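Local coordinates for protein complement C1r subcomponent (Homo sapiens, PDB 6F1D) that cleaves and activates C1s as a serine protease of the complement C1 complex, and binds calcium through its CUB2 domain, at residues 22-27 with 95-100; 51-56 with 103-108. All blocks are in the same frame, centred on the assembly; numbering follows the deposited sequence.

Contacts 1 and 2 lie side by side at the calcium-binding end of the CUB2 domain, their centres about 9 Å apart. Each supplies a ligand to the calcium ion, D100 from contact 1 and E53 from contact 2, and two metal-bound waters are common to both; D63 and the carbonyl oxygen of S102 complete the protein ligands. The hydroxyl Y24 OH joins the two, lying 3.2 Å from E53 N in a probable hydrogen bond. Farther out, S23 OG is 3.0 Å from D104 OD1, also a probable hydrogen bond. In the interior the two contacts also pack on each other: Y24 CD2 rests 3.4 Å from G107 CA, and F97 CD2 meets W108 NE1 at 3.6 Å.

Contact 1: 22-27 with 95-100; sequences RSYPPD and LLFFTD. With CA (calcium ion), chain B.
F97 drives the edge of its ring into one face of Y24: the centroids are 4.9 Å apart, the planes stand at 78°, and F97 CZ sits above the centre of the tyrosine ring, a T-shaped (edge-to-face) pair. Y24 holds CG between its backbone N and carbonyl carbon (chi1 51°), and F97 holds its own anti to the backbone N (chi1 -174°), which directs each CG toward the other segment. The methyl of T99 completes the cluster, T99 CG2 reaching Y24 CE1 at 3.4 Å while lying over a face of F97 toward the rim. The other branch of T99 is polar: T99 OG1 donates to P25 O at 3.0 Å, in the carbonyl plane and on a lone pair, and is also hydrogen-bonded to L28 N, so one hydroxyl bridges P25 O and the residue that follows the segment. Beyond it D27 N donates to D100 O at 2.9 Å from well above the carbonyl plane, and water 1 donates to the same oxygen. That water and D100 OD1, 2.4 Å from the metal, both bind calcium, so the loop contact adjoins the ion's coordination shell. Y24 OH is hydrogen-bonded to D63 OD2, itself a calcium ligand, making the tyrosine a second-shell residue. Such a tyrosine beside a calcium ion held by acidic side chains from loops at one end of the sandwich is characteristic of calcium-binding CUB domains.

Contact 2: 51-56 with 103-108; sequences DIEDHP and GDSRGW. Unlike the reference sequence in segment 51-56: E53 (reference Asp), P56 (reference Gln). With CA (calcium ion), chain B.
D51 and G107 form a single antiparallel beta bridge, a hydrogen-bonded pair that ties together two loops at the calcium end of the CUB beta-sandwich. Two backbone bonds make it: D51 N to G107 O at 2.9 Å, and G107 N to D51 O at 2.8 Å. At the backbone angles of G107 a beta carbon would be jammed against the carbonyl oxygen of R106, which fits the glycine found there.

A third bond runs from a backbone N-H to a side chain. D51 has CG anti to its backbone N (chi1 173°), and R106 N gives a fairly straight bond to D51 OD2 at 2.9 Å (162° at the hydrogen), approaching from above the carboxylate plane. The same oxygen lies against CA and CB of S105. The guanidinium of R106 leads elsewhere, R106 NE bonding to P21 O. An alanine here in place of D51 would probably leave R106 N without this acceptor and open a gap beside S105.

Apolar packing lies toward the interior, where I52 CD1 touches W108 CD1 at 3.7 Å; the indole also meets F97 and Y32 edge-to-face.

Of these two segments E53, an aspartate in the reference sequence, supplies the metal ligand, alongside D63, D100 and S102 O from elsewhere. Its chain, extended beyond CG, carries E53 OE2 to 2.3 Å from the calcium ion, and E53 CB packs on S105 OG at 3.4 Å. The same S105 OG makes a weak hydrogen bond of 3.3 Å to water 2, whose oxygen is 2.5 Å from the calcium ion.

Contact 1: 22-27 with 95-100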
ATOM      1  N   ARG A  22       9.393 -10.700  -5.050  1.00 23.84           N
ATOM      2  CA  ARG A  22      10.677 -10.367  -5.637  1.00 25.30           C
ATOM      3  C   ARG A  22      10.750  -8.838  -5.743  1.00 34.53           C
ATOM      4  O   ARG A  22       9.786  -8.127  -5.439  1.00 37.39           O
ATOM      5  CB  ARG A  22      10.855 -11.068  -6.986  1.00 23.29           C
ATOM      6  CG  ARG A  22      10.425 -12.522  -6.982  1.00 24.53           C
ATOM      7  CD  ARG A  22      10.676 -13.200  -8.286  1.00 31.78           C
ATOM      8  NE  ARG A  22       9.886 -12.619  -9.371  1.00 34.50           N
ATOM      9  CZ  ARG A  22       8.576 -12.783  -9.513  1.00 44.67           C
ATOM     10  NH1 ARG A  22       7.883 -13.498  -8.635  1.00 44.89           N
ATOM     11  NH2 ARG A  22       7.950 -12.208 -10.529  1.00 37.72           N
ATOM     12  N   SER A  23      11.915  -8.322  -6.124  1.00 28.79           N
ATOM     13  CA  SER A  23      12.180  -6.884  -6.050  1.00 19.24           C
ATOM     14  C   SER A  23      11.169  -6.066  -6.843  1.00 20.17           C
ATOM     15  O   SER A  23      11.008  -6.286  -8.054  1.00 21.92           O
ATOM     16  CB  SER A  23      13.556  -6.576  -6.644  1.00 26.64           C
ATOM     17  OG  SER A  23      14.515  -7.490  -6.222  1.00 43.53           O
ATOM     18  N   TYR A  24      10.620  -5.022  -6.229  1.00 18.77           N
ATOM     19  CA  TYR A  24       9.821  -4.097  -7.036  1.00 15.00           C
ATOM     20  C   TYR A  24      10.713  -3.219  -7.928  1.00 16.27           C
ATOM     21  O   TYR A  24      11.885  -2.976  -7.627  1.00 18.71           O
ATOM     22  CB  TYR A  24       8.902  -3.253  -6.172  1.00 20.45           C
ATOM     23  CG  TYR A  24       9.574  -2.558  -5.034  1.00 16.94           C
ATOM     24  CD1 TYR A  24      10.267  -1.387  -5.248  1.00 18.29           C
ATOM     25  CD2 TYR A  24       9.500  -3.088  -3.743  1.00 13.11           C
ATOM     26  CE1 TYR A  24      10.904  -0.715  -4.212  1.00 17.16           C
ATOM     27  CE2 TYR A  24      10.128  -2.426  -2.672  1.00 17.00           C
ATOM     28  CZ  TYR A  24      10.832  -1.244  -2.934  1.00 21.78           C
ATOM     29  OH  TYR A  24      11.429  -0.533  -1.911  1.00 18.65           O
ATOM     30  N   PRO A  25      10.198  -2.790  -9.076  1.00 20.15           N
ATOM     31  CA  PRO A  25      11.003  -2.005 -10.040  1.00 18.01           C
ATOM     32  C   PRO A  25      11.299  -0.604  -9.518  1.00 20.26           C
ATOM     33  O   PRO A  25      10.581  -0.096  -8.649  1.00 19.03           O
ATOM     34  CB  PRO A  25      10.090  -1.940 -11.278  1.00 22.46           C
ATOM     35  CG  PRO A  25       8.937  -2.823 -10.988  1.00 28.58           C
ATOM     36  CD  PRO A  25       8.818  -2.963  -9.530  1.00 21.15           C
ATOM     37  N   PRO A  26      12.293   0.086 -10.071  1.00 23.50           N
ATOM     38  CA  PRO A  26      12.570   1.457  -9.652  1.00 22.39           C
ATOM     39  C   PRO A  26      11.721   2.474 -10.406  1.00 20.70           C
ATOM     40  O   PRO A  26      11.032   2.155 -11.370  1.00 24.86           O
ATOM     41  CB  PRO A  26      14.057   1.614 -10.014  1.00 26.65           C
ATOM     42  CG  PRO A  26      14.195   0.808 -11.252  1.00 30.46           C
ATOM     43  CD  PRO A  26      13.272  -0.371 -11.084  1.00 28.58           C
ATOM     44  N   ASP A  27      11.765   3.720  -9.904  1.00 19.96           N
ATOM     45  CA  ASP A  27      11.190   4.900 -10.539  1.00 23.06           C
ATOM     46  C   ASP A  27       9.684   4.786 -10.729  1.00 22.99           C
ATOM     47  O   ASP A  27       9.122   5.359 -11.662  1.00 32.89           O
ATOM     48  CB  ASP A  27      11.910   5.203 -11.852  1.00 28.56           C
ATOM     49  CG  ASP A  27      13.373   5.534 -11.626  1.00 46.57           C
ATOM     50  OD1 ASP A  27      13.657   6.350 -10.711  1.00 52.86           O
ATOM     51  OD2 ASP A  27      14.240   4.965 -12.329  1.00 62.38           O
ATOM     52  N   LEU A  95      -3.698   3.954  -2.133  1.00 19.14           N
ATOM     53  CA  LEU A  95      -2.292   3.718  -1.803  1.00 16.66           C
ATOM     54  C   LEU A  95      -1.435   4.277  -2.922  1.00 20.85           C
ATOM     55  O   LEU A  95      -1.709   4.029  -4.096  1.00 24.80           O
ATOM     56  CB  LEU A  95      -1.987   2.244  -1.630  1.00 23.09           C
ATOM     57  CG  LEU A  95      -2.782   1.629  -0.482  1.00 31.69           C
ATOM     58  CD1 LEU A  95      -4.011   1.023  -1.099  1.00 24.11           C
ATOM     59  CD2 LEU A  95      -1.933   0.577   0.212  1.00 34.80           C
ATOM     60  N   LEU A  96      -0.425   5.042  -2.552  1.00 15.45           N
ATOM     61  CA  LEU A  96       0.527   5.619  -3.483  1.00 14.66           C
ATOM     62  C   LEU A  96       1.855   4.972  -3.124  1.00 20.97           C
ATOM     63  O   LEU A  96       2.267   5.025  -1.970  1.00 19.03           O
ATOM     64  CB  LEU A  96       0.620   7.132  -3.312  1.00 18.09           C
ATOM     65  CG  LEU A  96      -0.607   7.979  -3.593  1.00 21.88           C
ATOM     66  CD1 LEU A  96      -0.158   9.439  -3.665  1.00 24.00           C
ATOM     67  CD2 LEU A  96      -1.260   7.503  -4.891  1.00 20.77           C
ATOM     68  N   PHE A  97       2.491   4.319  -4.078  1.00 15.25           N
ATOM     69  CA  PHE A  97       3.809   3.725  -3.856  1.00 16.56           C
ATOM     70  C   PHE A  97       4.810   4.417  -4.778  1.00 19.62           C
ATOM     71  O   PHE A  97       4.686   4.322  -6.006  1.00 20.05           O
ATOM     72  CB  PHE A  97       3.720   2.218  -4.148  1.00 17.23           C
ATOM     73  CG  PHE A  97       4.959   1.432  -3.830  1.00 15.11           C
ATOM     74  CD1 PHE A  97       5.359   0.436  -4.694  1.00 17.66           C
ATOM     75  CD2 PHE A  97       5.673   1.644  -2.662  1.00 17.51           C
ATOM     76  CE1 PHE A  97       6.513  -0.340  -4.418  1.00 18.60           C
ATOM     77  CE2 PHE A  97       6.819   0.864  -2.378  1.00 20.91           C
ATOM     78  CZ  PHE A  97       7.210  -0.121  -3.250  1.00 14.98           C
ATOM     79  N   PHE A  98       5.810   5.077  -4.195  1.00 14.47           N
ATOM     80  CA  PHE A  98       6.856   5.768  -4.941  1.00 19.84           C
ATOM     81  C   PHE A  98       8.176   5.050  -4.718  1.00 20.72           C
ATOM     82  O   PHE A  98       8.511   4.733  -3.575  1.00 15.47           O
ATOM     83  CB  PHE A  98       7.042   7.198  -4.447  1.00 20.48           C
ATOM     84  CG  PHE A  98       5.815   8.068  -4.559  1.00 27.68           C
ATOM     85  CD1 PHE A  98       5.545   8.748  -5.735  1.00 34.37           C
ATOM     86  CD2 PHE A  98       4.969   8.251  -3.465  1.00 30.41           C
ATOM     87  CE1 PHE A  98       4.435   9.577  -5.847  1.00 39.99           C
ATOM     88  CE2 PHE A  98       3.844   9.091  -3.564  1.00 24.66           C
ATOM     89  CZ  PHE A  98       3.585   9.749  -4.758  1.00 29.30           C
ATOM     90  N   THR A  99       8.936   4.820  -5.775  1.00 15.42           N
ATOM     91  CA  THR A  99      10.230   4.188  -5.579  1.00 23.85           C
ATOM     92  C   THR A  99      11.274   4.959  -6.351  1.00 18.63           C
ATOM     93  O   THR A  99      10.993   5.565  -7.399  1.00 22.73           O
ATOM     94  CB  THR A  99      10.251   2.716  -6.023  1.00 21.64           C
ATOM     95  OG1 THR A  99      10.060   2.646  -7.447  1.00 20.46           O
ATOM     96  CG2 THR A  99       9.103   1.946  -5.379  1.00 14.97           C
ATOM     97  N   ASP A 100      12.490   4.924  -5.850  1.00 19.69           N
ATOM     98  CA  ASP A 100      13.547   5.712  -6.463  1.00 20.17           C
ATOM     99  C   ASP A 100      14.321   4.847  -7.457  1.00 21.43           C
ATOM    100  O   ASP A 100      13.845   3.789  -7.861  1.00 23.40           O
ATOM    101  CB  ASP A 100      14.464   6.298  -5.390  1.00 22.08           C
ATOM    102  CG  ASP A 100      15.308   5.221  -4.661  1.00 27.47           C
ATOM    103  OD1 ASP A 100      15.143   3.998  -4.915  1.00 20.54           O
ATOM    104  OD2 ASP A 100      16.141   5.620  -3.800  1.00 29.42           O
TER
HETATM  105 CA    CA B 300      14.531   1.947  -3.945  1.00 21.35          CA
HETATM  106  O   HOH W   1      13.478   1.588  -5.984  1.00 19.31           O
HETATM  107  O   HOH W   2      14.425  -0.587  -3.813  1.00 19.73           O

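Contact 2: 51-56 with 103-108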
ATOM      1  N   ASP A  51       8.908  -5.307   2.973  1.00 20.05           N
ATOM      2  CA  ASP A  51      10.294  -4.851   2.836  1.00 18.73           C
ATOM      3  C   ASP A  51      10.309  -3.698   1.832  1.00 24.87           C
ATOM      4  O   ASP A  51      10.250  -3.928   0.620  1.00 17.30           O
ATOM      5  CB  ASP A  51      11.203  -6.011   2.418  1.00 24.63           C
ATOM      6  CG  ASP A  51      12.619  -5.567   2.104  1.00 36.88           C
ATOM      7  OD1 ASP A  51      13.049  -4.522   2.673  1.00 42.46           O
ATOM      8  OD2 ASP A  51      13.303  -6.267   1.304  1.00 40.55           O
ATOM      9  N   ILE A  52      10.319  -2.475   2.350  1.00 16.92           N
ATOM     10  CA  ILE A  52      10.460  -1.278   1.525  1.00 16.77           C
ATOM     11  C   ILE A  52      11.758  -0.626   1.968  1.00 29.43           C
ATOM     12  O   ILE A  52      11.993  -0.473   3.174  1.00 20.54           O
ATOM     13  CB  ILE A  52       9.268  -0.325   1.694  1.00 14.95           C
ATOM     14  CG1 ILE A  52       7.959  -1.016   1.261  1.00 16.53           C
ATOM     15  CG2 ILE A  52       9.489   1.029   0.926  1.00 15.68           C
ATOM     16  CD1 ILE A  52       6.736  -0.141   1.391  1.00 21.78           C
ATOM     17  N   GLU A  53      12.594  -0.252   1.005  1.00 17.54           N
ATOM     18  CA  GLU A  53      13.934   0.226   1.326  1.00 20.94           C
ATOM     19  C   GLU A  53      13.845   1.428   2.277  1.00 20.84           C
ATOM     20  O   GLU A  53      12.976   2.305   2.103  1.00 20.16           O
ATOM     21  CB  GLU A  53      14.651   0.590   0.008  1.00 20.02           C
ATOM     22  CG  GLU A  53      16.099   1.135   0.166  1.00 21.02           C
ATOM     23  CD  GLU A  53      16.662   1.669  -1.147  1.00 27.31           C
ATOM     24  OE1 GLU A  53      17.900   1.774  -1.285  1.00 25.21           O
ATOM     25  OE2 GLU A  53      15.872   2.018  -2.044  1.00 27.14           O
ATOM     26  N   ASP A  54      14.687   1.451   3.310  1.00 20.67           N
ATOM     27  CA  ASP A  54      14.643   2.546   4.291  1.00 22.44           C
ATOM     28  C   ASP A  54      16.036   3.121   4.539  1.00 23.23           C
ATOM     29  O   ASP A  54      16.998   2.834   3.824  1.00 26.25           O
ATOM     30  CB  ASP A  54      14.007   2.112   5.627  1.00 26.62           C
ATOM     31  CG  ASP A  54      14.836   1.081   6.349  1.00 33.75           C
ATOM     32  OD1 ASP A  54      15.842   0.596   5.766  1.00 37.00           O
ATOM     33  OD2 ASP A  54      14.480   0.726   7.504  1.00 45.62           O
ATOM     34  N   HIS A  55      16.167   3.906   5.623  1.00 24.50           N
ATOM     35  CA  HIS A  55      17.385   4.664   5.949  1.00 26.59           C
ATOM     36  C   HIS A  55      17.501   4.730   7.464  1.00 28.48           C
ATOM     37  O   HIS A  55      16.475   4.873   8.143  1.00 33.03           O
ATOM     38  CB  HIS A  55      17.289   6.083   5.365  1.00 26.41           C
ATOM     39  CG  HIS A  55      18.530   6.899   5.522  1.00 28.65           C
ATOM     40  ND1 HIS A  55      18.893   7.465   6.721  1.00 34.00           N
ATOM     41  CD2 HIS A  55      19.493   7.244   4.634  1.00 31.35           C
ATOM     42  CE1 HIS A  55      20.034   8.114   6.572  1.00 38.33           C
ATOM     43  NE2 HIS A  55      20.419   7.997   5.314  1.00 34.33           N
ATOM     44  N   PRO A  56      18.708   4.645   8.019  1.00 34.11           N
ATOM     45  CA  PRO A  56      18.847   4.606   9.489  1.00 36.67           C
ATOM     46  C   PRO A  56      18.432   5.880  10.221  1.00 45.23           C
ATOM     47  O   PRO A  56      18.211   5.810  11.437  1.00 44.10           O
ATOM     48  CB  PRO A  56      20.342   4.343   9.699  1.00 39.02           C
ATOM     49  CG  PRO A  56      20.860   3.836   8.415  1.00 41.11           C
ATOM     50  CD  PRO A  56      19.987   4.426   7.329  1.00 40.30           C
ATOM     51  N   GLY A 103      17.991  -0.291  -5.785  1.00 33.09           N
ATOM     52  CA  GLY A 103      17.784  -1.155  -4.643  1.00 29.67           C
ATOM     53  C   GLY A 103      16.959  -2.391  -5.003  1.00 37.16           C
ATOM     54  O   GLY A 103      16.223  -2.426  -5.995  1.00 35.13           O
ATOM     55  N   ASP A 104      17.102  -3.422  -4.168  1.00 28.18           N
ATOM     56  CA  ASP A 104      16.420  -4.705  -4.319  1.00 24.79           C
ATOM     57  C   ASP A 104      15.699  -4.945  -2.990  1.00 32.60           C
ATOM     58  O   ASP A 104      16.333  -5.327  -2.003  1.00 34.63           O
ATOM     59  CB  ASP A 104      17.409  -5.824  -4.615  1.00 30.49           C
ATOM     60  CG  ASP A 104      17.847  -5.854  -6.095  1.00 54.80           C
ATOM     61  OD1 ASP A 104      16.956  -5.946  -6.983  1.00 59.09           O
ATOM     62  OD2 ASP A 104      19.068  -5.789  -6.361  1.00 54.12           O
ATOM     63  N   SER A 105      14.409  -4.657  -2.939  1.00 33.19           N
ATOM     64  CA  SER A 105      13.598  -4.875  -1.745  1.00 28.96           C
ATOM     65  C   SER A 105      12.373  -5.658  -2.166  1.00 25.09           C
ATOM     66  O   SER A 105      11.862  -5.486  -3.288  1.00 20.62           O
ATOM     67  CB  SER A 105      13.172  -3.548  -1.066  1.00 27.50           C
ATOM     68  OG  SER A 105      14.196  -2.572  -1.168  1.00 38.94           O
ATOM     69  N   ARG A 106      11.863  -6.472  -1.249  1.00 20.38           N
ATOM     70  CA  ARG A 106      10.857  -7.446  -1.659  1.00 20.44           C
ATOM     71  C   ARG A 106       9.480  -6.828  -1.848  1.00 18.71           C
ATOM     72  O   ARG A 106       8.670  -7.397  -2.583  1.00 24.26           O
ATOM     73  CB  ARG A 106      10.800  -8.594  -0.656  1.00 21.81           C
ATOM     74  CG  ARG A 106      12.130  -9.371  -0.592  1.00 26.59           C
ATOM     75  CD  ARG A 106      12.095 -10.418   0.460  1.00 41.60           C
ATOM     76  NE  ARG A 106      11.571 -11.653  -0.088  1.00 48.04           N
ATOM     77  CZ  ARG A 106      11.327 -12.738   0.640  1.00 59.30           C
ATOM     78  NH1 ARG A 106      11.573 -12.721   1.949  1.00 51.80           N
ATOM     79  NH2 ARG A 106      10.845 -13.834   0.056  1.00 61.45           N
ATOM     80  N   GLY A 107       9.173  -5.684  -1.206  1.00 17.97           N
ATOM     81  CA  GLY A 107       7.897  -5.005  -1.453  1.00 16.09           C
ATOM     82  C   GLY A 107       6.817  -5.313  -0.423  1.00 15.53           C
ATOM     83  O   GLY A 107       7.110  -5.707   0.710  1.00 17.76           O
ATOM     84  N   TRP A 108       5.547  -5.202  -0.799  1.00 16.93           N
ATOM     85  CA  TRP A 108       4.512  -5.333   0.222  1.00 14.37           C
ATOM     86  C   TRP A 108       3.317  -6.008  -0.422  1.00 19.75           C
ATOM     87  O   TRP A 108       3.150  -5.985  -1.648  1.00 16.74           O
ATOM     88  CB  TRP A 108       4.107  -3.957   0.786  1.00 16.01           C
ATOM     89  CG  TRP A 108       3.816  -2.997  -0.324  1.00 15.42           C
ATOM     90  CD1 TRP A 108       4.717  -2.191  -0.950  1.00 17.70           C
ATOM     91  CD2 TRP A 108       2.561  -2.790  -1.007  1.00 15.79           C
ATOM     92  NE1 TRP A 108       4.094  -1.450  -1.925  1.00 17.46           N
ATOM     93  CE2 TRP A 108       2.783  -1.815  -1.998  1.00 19.05           C
ATOM     94  CE3 TRP A 108       1.262  -3.312  -0.849  1.00 18.15           C
ATOM     95  CZ2 TRP A 108       1.779  -1.357  -2.843  1.00 18.68           C
ATOM     96  CZ3 TRP A 108       0.274  -2.853  -1.702  1.00 17.70           C
ATOM     97  CH2 TRP A 108       0.538  -1.876  -2.672  1.00 20.18           C
TER
HETATM   98 CA    CA B 300      14.531   1.947  -3.945  1.00 21.35          CA
HETATM   99  O   HOH W   3      15.144  -3.581   1.835  1.00 50.00           O
HETATM  100  O   HOH W   2      14.425  -0.587  -3.813  1.00 19.73           O
HETATM  101  O   HOH W   1      13.478   1.588  -5.984  1.00 19.31           O